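PDB 2ON5: Na Glutathione S-transferase 2 from Necator americanus, which binds glutathione and probably catalyses its conjugation to electrophilic compounds in the hookworm. Local coordinates for residues V2-T7 with R69-K74; L6-G11 with P17-F22; K138-S143 with P179-H184. All coordinates share one frame; numbering follows the deposited sequence.

Contact 1: residues V2-T7 with R69-K74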
loop_
_atom_site.group_PDB
_atom_site.type_symbol
_atom_site.label_atom_id
_atom_site.label_comp_id
_atom_site.label_asym_id
_atom_site.label_seq_id
_atom_site.Cartn_x
_atom_site.Cartn_y
_atom_site.Cartn_z
ATOM N N VAL A 2 1.814 -19.070 -20.985
ATOM C CA VAL A 2 1.251 -18.486 -19.787
ATOM C C VAL A 2 -0.043 -17.729 -20.143
ATOM O O VAL A 2 -0.130 -17.067 -21.193
ATOM C CB VAL A 2 2.258 -17.547 -19.043
ATOM C CG1 VAL A 2 2.623 -16.331 -19.888
ATOM C CG2 VAL A 2 1.706 -17.125 -17.725
ATOM N N HIS A 3 -1.038 -17.864 -19.280
ATOM C CA HIS A 3 -2.294 -17.121 -19.449
ATOM C C HIS A 3 -2.500 -16.169 -18.302
ATOM O O HIS A 3 -2.479 -16.577 -17.130
ATOM C CB HIS A 3 -3.505 -18.053 -19.528
ATOM C CG HIS A 3 -4.762 -17.343 -19.924
ATOM N ND1 HIS A 3 -5.666 -16.852 -19.005
ATOM C CD2 HIS A 3 -5.242 -17.000 -21.143
ATOM C CE1 HIS A 3 -6.668 -16.267 -19.641
ATOM N NE2 HIS A 3 -6.432 -16.335 -20.938
ATOM N N TYR A 4 -2.710 -14.904 -18.644
ATOM C CA TYR A 4 -3.136 -13.890 -17.680
ATOM C C TYR A 4 -4.572 -13.420 -17.887
ATOM O O TYR A 4 -5.007 -13.144 -19.023
ATOM C CB TYR A 4 -2.235 -12.671 -17.753
ATOM C CG TYR A 4 -0.779 -12.935 -17.423
ATOM C CD1 TYR A 4 0.170 -13.069 -18.443
ATOM C CD2 TYR A 4 -0.354 -13.051 -16.092
ATOM C CE1 TYR A 4 1.504 -13.298 -18.144
ATOM C CE2 TYR A 4 0.990 -13.268 -15.793
ATOM C CZ TYR A 4 1.900 -13.399 -16.822
ATOM O OH TYR A 4 3.232 -13.616 -16.536
ATOM N N LYS A 5 -5.292 -13.322 -16.774
ATOM C CA LYS A 5 -6.638 -12.753 -16.766
ATOM C C LYS A 5 -6.657 -11.609 -15.750
ATOM O O LYS A 5 -6.221 -11.793 -14.599
ATOM C CB LYS A 5 -7.676 -13.819 -16.372
ATOM C CG LYS A 5 -9.127 -13.290 -16.358
ATOM C CD LYS A 5 -10.136 -14.401 -16.157
ATOM C CE LYS A 5 -9.961 -15.055 -14.799
ATOM N NZ LYS A 5 -11.200 -15.707 -14.284
ATOM N N LEU A 6 -7.125 -10.430 -16.169
ATOM C CA LEU A 6 -7.411 -9.370 -15.208
ATOM C C LEU A 6 -8.903 -9.131 -15.095
ATOM O O LEU A 6 -9.575 -8.841 -16.107
ATOM C CB LEU A 6 -6.740 -8.072 -15.613
ATOM C CG LEU A 6 -6.800 -6.895 -14.637
ATOM C CD1 LEU A 6 -6.001 -7.248 -13.354
ATOM C CD2 LEU A 6 -6.271 -5.661 -15.321
ATOM N N THR A 7 -9.418 -9.201 -13.865
ATOM C CA THR A 7 -10.848 -8.910 -13.640
ATOM C C THR A 7 -11.018 -7.584 -12.873
ATOM O O THR A 7 -10.371 -7.365 -11.833
ATOM C CB THR A 7 -11.571 -10.056 -12.913
ATOM O OG1 THR A 7 -11.399 -11.285 -13.640
ATOM C CG2 THR A 7 -13.079 -9.745 -12.795
ATOM N N ARG A 69 3.078 -4.422 -8.913
ATOM C CA ARG A 69 4.508 -4.657 -8.567
ATOM C C ARG A 69 4.966 -6.021 -9.114
ATOM O O ARG A 69 6.048 -6.137 -9.683
ATOM C CB ARG A 69 4.727 -4.641 -7.054
ATOM C CG ARG A 69 6.221 -4.807 -6.598
ATOM C CD ARG A 69 6.379 -4.681 -5.056
ATOM N NE ARG A 69 5.791 -3.419 -4.632
ATOM C CZ ARG A 69 4.606 -3.271 -4.044
ATOM N NH1 ARG A 69 3.866 -4.318 -3.706
ATOM N NH2 ARG A 69 4.163 -2.052 -3.786
ATOM N N TYR A 70 4.137 -7.037 -8.904
ATOM C CA TYR A 70 4.429 -8.398 -9.404
ATOM C C TYR A 70 4.746 -8.427 -10.923
ATOM O O TYR A 70 5.773 -8.968 -11.359
ATOM C CB TYR A 70 3.258 -9.333 -9.086
ATOM C CG TYR A 70 3.455 -10.728 -9.681
ATOM C CD1 TYR A 70 4.468 -11.560 -9.196
ATOM C CD2 TYR A 70 2.675 -11.172 -10.756
ATOM C CE1 TYR A 70 4.690 -12.814 -9.732
ATOM C CE2 TYR A 70 2.871 -12.461 -11.314
ATOM C CZ TYR A 70 3.899 -13.258 -10.805
ATOM O OH TYR A 70 4.141 -14.515 -11.328
ATOM N N LEU A 71 3.847 -7.855 -11.724
ATOM C CA LEU A 71 4.073 -7.720 -13.172
ATOM C C LEU A 71 5.213 -6.768 -13.531
ATOM O O LEU A 71 5.979 -7.032 -14.473
ATOM C CB LEU A 71 2.782 -7.317 -13.902
ATOM C CG LEU A 71 1.587 -8.238 -13.684
ATOM C CD1 LEU A 71 0.287 -7.562 -14.096
ATOM C CD2 LEU A 71 1.772 -9.647 -14.330
ATOM N N SER A 72 5.371 -5.686 -12.770
ATOM C CA SER A 72 6.454 -4.759 -13.058
ATOM C C SER A 72 7.808 -5.426 -12.789
ATOM O O SER A 72 8.744 -5.250 -13.550
ATOM C CB SER A 72 6.328 -3.493 -12.230
ATOM O OG SER A 72 5.200 -2.777 -12.680
ATOM N N ARG A 73 7.906 -6.192 -11.710
ATOM C CA ARG A 73 9.149 -6.944 -11.476
ATOM C C ARG A 73 9.435 -7.923 -12.601
ATOM O O ARG A 73 10.588 -8.124 -12.986
ATOM C CB ARG A 73 9.112 -7.669 -10.143
ATOM C CG ARG A 73 9.355 -6.715 -8.968
ATOM C CD ARG A 73 9.725 -7.386 -7.639
ATOM N NE ARG A 73 9.974 -8.818 -7.719
ATOM C CZ ARG A 73 10.119 -9.621 -6.648
ATOM N NH1 ARG A 73 10.030 -9.127 -5.418
ATOM N NH2 ARG A 73 10.294 -10.929 -6.814
ATOM N N LYS A 74 8.395 -8.564 -13.112
ATOM C CA LYS A 74 8.571 -9.567 -14.181
ATOM C C LYS A 74 8.995 -8.916 -15.515
ATOM O O LYS A 74 9.781 -9.492 -16.309
ATOM C CB LYS A 74 7.253 -10.359 -14.342
ATOM C CG LYS A 74 7.308 -11.501 -15.328
ATOM C CD LYS A 74 5.933 -12.065 -15.567
ATOM C CE LYS A 74 5.378 -12.697 -14.294
ATOM N NZ LYS A 74 5.974 -14.022 -14.067
#

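Contact 2: residues L6-G11 with P17-F22. With GSH (glutathione), chain V.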
loop_
_atom_site.group_PDB
_atom_site.type_symbol
_atom_site.label_atom_id
_atom_site.label_comp_id
_atom_site.label_asym_id
_atom_site.label_seq_id
_atom_site.Cartn_x
_atom_site.Cartn_y
_atom_site.Cartn_z
ATOM N N LEU A 6 -7.125 -10.430 -16.169
ATOM C CA LEU A 6 -7.411 -9.370 -15.208
ATOM C C LEU A 6 -8.903 -9.131 -15.095
ATOM O O LEU A 6 -9.575 -8.841 -16.107
ATOM C CB LEU A 6 -6.740 -8.072 -15.613
ATOM C CG LEU A 6 -6.800 -6.895 -14.637
ATOM C CD1 LEU A 6 -6.001 -7.248 -13.354
ATOM C CD2 LEU A 6 -6.271 -5.661 -15.321
ATOM N N THR A 7 -9.418 -9.201 -13.865
ATOM C CA THR A 7 -10.848 -8.910 -13.640
ATOM C C THR A 7 -11.018 -7.584 -12.873
ATOM O O THR A 7 -10.371 -7.365 -11.833
ATOM C CB THR A 7 -11.571 -10.056 -12.913
ATOM O OG1 THR A 7 -11.399 -11.285 -13.640
ATOM C CG2 THR A 7 -13.079 -9.745 -12.795
ATOM N N TYR A 8 -11.843 -6.699 -13.431
ATOM C CA TYR A 8 -12.134 -5.396 -12.817
ATOM C C TYR A 8 -13.482 -4.873 -13.341
ATOM O O TYR A 8 -14.218 -5.603 -14.012
ATOM C CB TYR A 8 -11.000 -4.401 -13.107
ATOM C CG TYR A 8 -11.089 -3.139 -12.291
ATOM C CD1 TYR A 8 -11.106 -3.179 -10.885
ATOM C CD2 TYR A 8 -11.195 -1.904 -12.909
ATOM C CE1 TYR A 8 -11.208 -2.008 -10.145
ATOM C CE2 TYR A 8 -11.299 -0.735 -12.167
ATOM C CZ TYR A 8 -11.312 -0.794 -10.803
ATOM O OH TYR A 8 -11.395 0.373 -10.073
ATOM N N PHE A 9 -13.825 -3.634 -12.997
ATOM C CA PHE A 9 -15.019 -3.013 -13.552
ATOM C C PHE A 9 -14.749 -2.556 -14.985
ATOM O O PHE A 9 -13.593 -2.537 -15.430
ATOM C CB PHE A 9 -15.450 -1.811 -12.698
ATOM C CG PHE A 9 -15.908 -2.174 -11.330
ATOM C CD1 PHE A 9 -17.081 -2.885 -11.145
ATOM C CD2 PHE A 9 -15.175 -1.778 -10.217
ATOM C CE1 PHE A 9 -17.525 -3.212 -9.866
ATOM C CE2 PHE A 9 -15.604 -2.119 -8.925
ATOM C CZ PHE A 9 -16.789 -2.830 -8.762
ATOM N N ALA A 10 -15.827 -2.213 -15.702
ATOM C CA ALA A 10 -15.757 -1.563 -17.008
ATOM C C ALA A 10 -15.331 -0.113 -16.803
ATOM O O ALA A 10 -16.143 0.836 -16.879
ATOM C CB ALA A 10 -17.134 -1.638 -17.734
ATOM N N GLY A 11 -14.054 0.067 -16.498
ATOM C CA GLY A 11 -13.537 1.386 -16.228
ATOM C C GLY A 11 -12.040 1.314 -16.066
ATOM O O GLY A 11 -11.453 0.212 -15.977
ATOM N N PRO A 17 -3.359 1.124 -14.551
ATOM C CA PRO A 17 -1.892 0.974 -14.632
ATOM C C PRO A 17 -1.444 -0.465 -14.922
ATOM O O PRO A 17 -0.417 -0.646 -15.548
ATOM C CB PRO A 17 -1.404 1.432 -13.249
ATOM C CG PRO A 17 -2.532 2.376 -12.746
ATOM C CD PRO A 17 -3.790 1.723 -13.267
ATOM N N ILE A 18 -2.217 -1.457 -14.481
ATOM C CA ILE A 18 -1.885 -2.880 -14.702
ATOM C C ILE A 18 -2.069 -3.190 -16.193
ATOM O O ILE A 18 -1.214 -3.828 -16.838
ATOM C CB ILE A 18 -2.778 -3.802 -13.845
ATOM C CG1 ILE A 18 -2.443 -3.670 -12.349
ATOM C CG2 ILE A 18 -2.675 -5.264 -14.298
ATOM C CD1 ILE A 18 -3.672 -3.934 -11.435
ATOM N N ARG A 19 -3.178 -2.722 -16.750
ATOM C CA ARG A 19 -3.381 -2.873 -18.192
ATOM C C ARG A 19 -2.214 -2.214 -18.979
ATOM O O ARG A 19 -1.866 -2.660 -20.075
ATOM C CB ARG A 19 -4.715 -2.273 -18.635
ATOM C CG ARG A 19 -5.932 -2.877 -17.959
ATOM C CD ARG A 19 -7.226 -2.479 -18.687
ATOM N NE ARG A 19 -8.414 -2.879 -17.950
ATOM C CZ ARG A 19 -9.197 -2.046 -17.282
ATOM N NH1 ARG A 19 -8.870 -0.765 -17.222
ATOM N NH2 ARG A 19 -10.282 -2.502 -16.651
ATOM N N GLN A 20 -1.649 -1.147 -18.431
ATOM C CA GLN A 20 -0.601 -0.401 -19.149
ATOM C C GLN A 20 0.732 -1.099 -19.000
ATOM O O GLN A 20 1.560 -1.000 -19.880
ATOM C CB GLN A 20 -0.517 1.068 -18.709
ATOM C CG GLN A 20 -1.762 1.848 -19.213
ATOM C CD GLN A 20 -1.859 3.280 -18.725
ATOM O OE1 GLN A 20 -2.905 3.926 -18.884
ATOM N NE2 GLN A 20 -0.783 3.789 -18.116
ATOM N N ILE A 21 0.927 -1.787 -17.887
ATOM C CA ILE A 21 2.110 -2.662 -17.741
ATOM C C ILE A 21 2.084 -3.754 -18.820
ATOM O O ILE A 21 3.102 -4.005 -19.496
ATOM C CB ILE A 21 2.186 -3.289 -16.358
ATOM C CG1 ILE A 21 2.489 -2.194 -15.309
ATOM C CG2 ILE A 21 3.216 -4.464 -16.375
ATOM C CD1 ILE A 21 2.233 -2.637 -13.817
ATOM N N PHE A 22 0.921 -4.378 -19.013
ATOM C CA PHE A 22 0.810 -5.419 -20.064
ATOM C C PHE A 22 1.113 -4.859 -21.444
ATOM O O PHE A 22 1.804 -5.502 -22.245
ATOM C CB PHE A 22 -0.575 -6.083 -20.088
ATOM C CG PHE A 22 -0.815 -7.082 -18.991
ATOM C CD1 PHE A 22 -0.016 -8.213 -18.862
ATOM C CD2 PHE A 22 -1.900 -6.926 -18.122
ATOM C CE1 PHE A 22 -0.249 -9.144 -17.865
ATOM C CE2 PHE A 22 -2.167 -7.891 -17.121
ATOM C CZ PHE A 22 -1.331 -8.985 -16.993
HETATM N N1 GSH V . -6.545 -1.735 -1.760
HETATM C CA1 GSH V . -7.478 -1.708 -2.913
HETATM C C1 GSH V . -6.735 -2.098 -4.187
HETATM O O11 GSH V . -5.828 -1.306 -4.519
HETATM O O12 GSH V . -6.965 -3.120 -4.896
HETATM C CB1 GSH V . -8.783 -2.464 -2.653
HETATM C CG1 GSH V . -9.613 -2.711 -3.908
HETATM C CD1 GSH V . -10.995 -2.067 -3.890
HETATM O OE1 GSH V . -11.347 -1.020 -2.993
HETATM N N2 GSH V . -11.818 -2.594 -4.801
HETATM C CA2 GSH V . -12.979 -1.981 -5.430
HETATM C C2 GSH V . -14.145 -2.942 -5.395
HETATM O O2 GSH V . -13.961 -4.347 -5.345
HETATM C CB2 GSH V . -12.642 -1.624 -6.869
HETATM S SG2 GSH V . -12.288 0.131 -7.189
HETATM N N3 GSH V . -15.366 -2.409 -5.375
HETATM C CA3 GSH V . -16.546 -3.234 -5.202
HETATM C C3 GSH V . -16.693 -3.908 -3.853
HETATM O O31 GSH V . -15.945 -3.605 -2.897
HETATM O O32 GSH V . -17.577 -4.777 -3.670
#

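Contact 3: residues K138-S143 with P179-H184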
loop_
_atom_site.group_PDB
_atom_site.type_symbol
_atom_site.label_atom_id
_atom_site.label_comp_id
_atom_site.label_asym_id
_atom_site.label_seq_id
_atom_site.Cartn_x
_atom_site.Cartn_y
_atom_site.Cartn_z
ATOM N N LYS A 138 9.317 17.217 -5.997
ATOM C CA LYS A 138 10.591 16.929 -5.349
ATOM C C LYS A 138 11.297 15.719 -5.925
ATOM O O LYS A 138 12.515 15.730 -6.099
ATOM C CB LYS A 138 10.400 16.705 -3.853
ATOM C CG LYS A 138 9.961 17.938 -3.101
ATOM C CD LYS A 138 9.564 17.586 -1.633
ATOM C CE LYS A 138 10.436 16.460 -1.019
ATOM N NZ LYS A 138 10.348 16.419 0.470
ATOM N N PHE A 139 10.534 14.655 -6.176
ATOM C CA PHE A 139 11.104 13.430 -6.743
ATOM C C PHE A 139 11.604 13.650 -8.160
ATOM O O PHE A 139 12.699 13.172 -8.515
ATOM C CB PHE A 139 10.126 12.259 -6.628
ATOM C CG PHE A 139 10.231 11.560 -5.322
ATOM C CD1 PHE A 139 9.676 12.125 -4.171
ATOM C CD2 PHE A 139 10.949 10.382 -5.207
ATOM C CE1 PHE A 139 9.818 11.518 -2.937
ATOM C CE2 PHE A 139 11.102 9.750 -3.947
ATOM C CZ PHE A 139 10.533 10.319 -2.822
ATOM N N LEU A 140 10.837 14.410 -8.941
ATOM C CA LEU A 140 11.248 14.805 -10.299
ATOM C C LEU A 140 12.535 15.657 -10.302
ATOM O O LEU A 140 13.370 15.504 -11.202
ATOM C CB LEU A 140 10.116 15.540 -11.024
ATOM C CG LEU A 140 8.875 14.701 -11.376
ATOM C CD1 LEU A 140 7.681 15.587 -11.794
ATOM C CD2 LEU A 140 9.168 13.662 -12.490
ATOM N N GLU A 141 12.669 16.554 -9.318
ATOM C CA GLU A 141 13.877 17.398 -9.174
ATOM C C GLU A 141 15.099 16.534 -8.920
ATOM O O GLU A 141 16.188 16.798 -9.442
ATOM C CB GLU A 141 13.771 18.393 -7.999
ATOM C CG GLU A 141 12.441 19.048 -7.816
ATOM C CD GLU A 141 12.419 20.144 -6.756
ATOM O OE1 GLU A 141 11.797 21.189 -7.053
ATOM O OE2 GLU A 141 13.004 19.976 -5.639
ATOM N N LYS A 142 14.916 15.521 -8.079
ATOM C CA LYS A 142 15.969 14.572 -7.724
ATOM C C LYS A 142 16.381 13.693 -8.915
ATOM O O LYS A 142 17.579 13.430 -9.121
ATOM C CB LYS A 142 15.510 13.693 -6.546
ATOM C CG LYS A 142 16.436 12.537 -6.163
ATOM C CD LYS A 142 17.105 12.761 -4.820
ATOM C CE LYS A 142 18.404 11.969 -4.714
ATOM N NZ LYS A 142 19.101 12.231 -3.408
ATOM N N SER A 143 15.397 13.234 -9.693
ATOM C CA SER A 143 15.680 12.305 -10.787
ATOM C C SER A 143 16.368 12.963 -11.957
ATOM O O SER A 143 17.227 12.350 -12.586
ATOM C CB SER A 143 14.387 11.647 -11.308
ATOM O OG SER A 143 13.755 12.487 -12.263
ATOM N N PRO A 179 3.265 22.607 -13.643
ATOM C CA PRO A 179 3.554 22.310 -15.061
ATOM C C PRO A 179 4.431 21.055 -15.233
ATOM O O PRO A 179 4.337 20.386 -16.268
ATOM C CB PRO A 179 4.263 23.580 -15.549
ATOM C CG PRO A 179 4.878 24.192 -14.277
ATOM C CD PRO A 179 3.870 23.879 -13.200
ATOM N N GLU A 180 5.263 20.761 -14.229
ATOM C CA GLU A 180 6.091 19.533 -14.153
ATOM C C GLU A 180 5.262 18.250 -14.174
ATOM O O GLU A 180 5.694 17.209 -14.705
ATOM C CB GLU A 180 6.907 19.518 -12.847
ATOM C CG GLU A 180 7.892 20.680 -12.698
ATOM C CD GLU A 180 7.303 21.846 -11.930
ATOM O OE1 GLU A 180 6.071 21.843 -11.683
ATOM O OE2 GLU A 180 8.089 22.769 -11.595
ATOM N N ILE A 181 4.107 18.312 -13.523
ATOM C CA ILE A 181 3.220 17.146 -13.426
ATOM C C ILE A 181 2.506 16.942 -14.751
ATOM O O ILE A 181 2.378 15.815 -15.208
ATOM C CB ILE A 181 2.226 17.265 -12.208
ATOM C CG1 ILE A 181 2.984 17.613 -10.910
ATOM C CG2 ILE A 181 1.403 15.980 -12.060
ATOM C CD1 ILE A 181 4.015 16.535 -10.476
ATOM N N LYS A 182 2.076 18.040 -15.385
ATOM C CA LYS A 182 1.607 17.952 -16.775
ATOM C C LYS A 182 2.666 17.409 -17.738
ATOM O O LYS A 182 2.356 16.543 -18.578
ATOM C CB LYS A 182 1.066 19.293 -17.274
ATOM C CG LYS A 182 0.198 19.164 -18.521
ATOM C CD LYS A 182 -0.505 20.478 -18.830
ATOM C CE LYS A 182 -1.451 20.313 -20.009
ATOM N NZ LYS A 182 -2.201 21.598 -20.308
ATOM N N ALA A 183 3.896 17.918 -17.632
ATOM C CA ALA A 183 4.986 17.456 -18.481
ATOM C C ALA A 183 5.185 15.946 -18.298
ATOM O O ALA A 183 5.370 15.213 -19.257
ATOM C CB ALA A 183 6.297 18.207 -18.151
ATOM N N HIS A 184 5.125 15.506 -17.045
ATOM C CA HIS A 184 5.268 14.092 -16.711
ATOM C C HIS A 184 4.189 13.230 -17.352
ATOM O O HIS A 184 4.496 12.204 -17.978
ATOM C CB HIS A 184 5.296 13.918 -15.185
ATOM C CG HIS A 184 5.183 12.493 -14.748
ATOM N ND1 HIS A 184 6.284 11.678 -14.594
ATOM C CD2 HIS A 184 4.095 11.722 -14.478
ATOM C CE1 HIS A 184 5.883 10.476 -14.203
ATOM N NE2 HIS A 184 4.565 10.481 -14.116
#

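Contact 1: residues V2-T7 with R69-K74
Y4 and L71 meet where the first strand of the thioredoxin-like N-terminal domain faces helix 64-75, and K74 of the same helix reaches across to the tyrosine from further along. The backbones stay well apart, with the nearest CA atoms, those of Y4 and L71, at 10.5 Å, and side chains fill the interval. The first side-chain bond of Y4 points to the helix, and with CG anti to the carbonyl carbon (chi1 -61°) the ring is set so that its CE2 meets the leucine. There Y4 CE2 lies 4.0 Å from L71 CD2. The two side chains overlap while running in opposing senses, and the methyl approaches the ring obliquely. L71 is shared: it also packs on L54 of strand 53-56 and on I21 and F22 of helix 16-25, while the Y4 ring itself meets that of F22 with the planes inclined at about 50°.

K74 behaves differently. Its CB points to the strand and its CG stands anti to the backbone N (chi1 -175°); bends at chi3 and chi4 then lay CD and CE, rather than the ammonium, beside the tyrosine oxygen, CE near the ring plane and 3.2 Å from Y4 OH. This is van der Waals contact at the exposed border of an otherwise buried patch. The lysine nitrogen has E56 OE1 as a weak, long ion pair, and Y70, one turn back on its own helix, whose hydroxyl also hydrogen-bonds E56 OE1. The bond K74 NZ makes to Y70 OH is weak, at 3.3 Å.

Contact 2: residues L6-G11 with P17-F22
R19 and G11 lock together the opening strand and first helix of a beta-alpha-beta unit, the start of the thioredoxin-like glutathione-binding domain. Strand 6-9 and helix 17-22 run roughly antiparallel, their axes 10.6 Å apart, and R19 spans much of that distance. From CB its CG, anti to the carbonyl carbon, passes alongside L6, with CG 3.9 Å from L6 CD2 and the two side chains crossing at about a right angle. The same leucine methyl also packs against CG2 of I18, one residue earlier on the helix. Beyond CG the arginine is extended as far as NE, which forms a salt bridge with D31 OD2. At the tip, NH1 and NH2 each donate to G11 O at 3.0 Å, the acceptor lying close to the guanidinium plane. NH2 stands nearly in line with the C=O bond (162°), whereas NH1 is more bent and tilted from the carbonyl plane. The N-H...O angles are both about 144°, so neither bond is straight, as expected when two nitrogens share one oxygen. NH1 has a further salt bridge to E16 OE1, and the two acids would probably favour the charged arginine.

NH2, at the edge of the Y8 ring, links R19 to a residue of the glutathione pocket; ring and guanidinium planes are 58° apart. F9 CD2 lies over one face of the Y8 ring, near its rim, and F9 in turn offers its ring edge to glutathione, CE2 lying 3.6 Å from GSH N3. Y8 OH hydrogen-bonds L14 N as well as approaching the glutathione sulfur, an arrangement consistent with the tyrosine-type transferases. The distance from Y8 OH to GSH SG2 is 3.0 Å.

Contact 3: residues K138-S143 with P179-H184
Helices 138-143 and 179-184 cross at 68° with their axes 11.0 Å apart, a helix-helix packing within the all-helical C-terminal domain of the transferase fold, and the backbones come nearest at L140 and E180. L140 carries the whole contact from its side. Its CG is anti to the carbonyl carbon (chi1 -68°), and the two methyls beyond it go to different partners along the opposing helix. CD1 meets the first turn: it sits 3.9 Å from the backbone oxygen E180 O, beside the E180 CB, and 4.0 Å from I181 CD1, whose side chain it crosses at about a right angle. CD2 goes instead to H184.

I181 also packs on F133 and M136, earlier on the same helix as L140, and on T164 of helix 155-168. H184 has CG anti to its backbone N (chi1 169°), and its side chain and that of the leucine cross at about a right angle. Both ring nitrogens have weak hydrogen bonds to main-chain oxygens, ND1 to G146 O and NE2 to D157 O, which tend to fix the ring's rotation. L140 CD2 approaches that ring obliquely, 4.1 Å from H184 ND1.

From the N terminus, strand 4-9 is used twice, and L6 and T7 belong to both of the contacts it makes. Contact 2 closes first, a short loop in which the chain turns back from the strand into helix 16-25. Contact 1 starts from the same strand but closes much later, when helix 64-75 arrives, so the shorter closure falls within the longer one. The two touch directly through packing that joins helices 16-25 and 64-75 to each other, while each contact holds its own helix to strand 4-9. Contact 3 follows in series and lies in the C-terminal helical domain, joining the end of helix 117-143 to the start of helix 179-189; its centre is about 25 Å from that of contact 2.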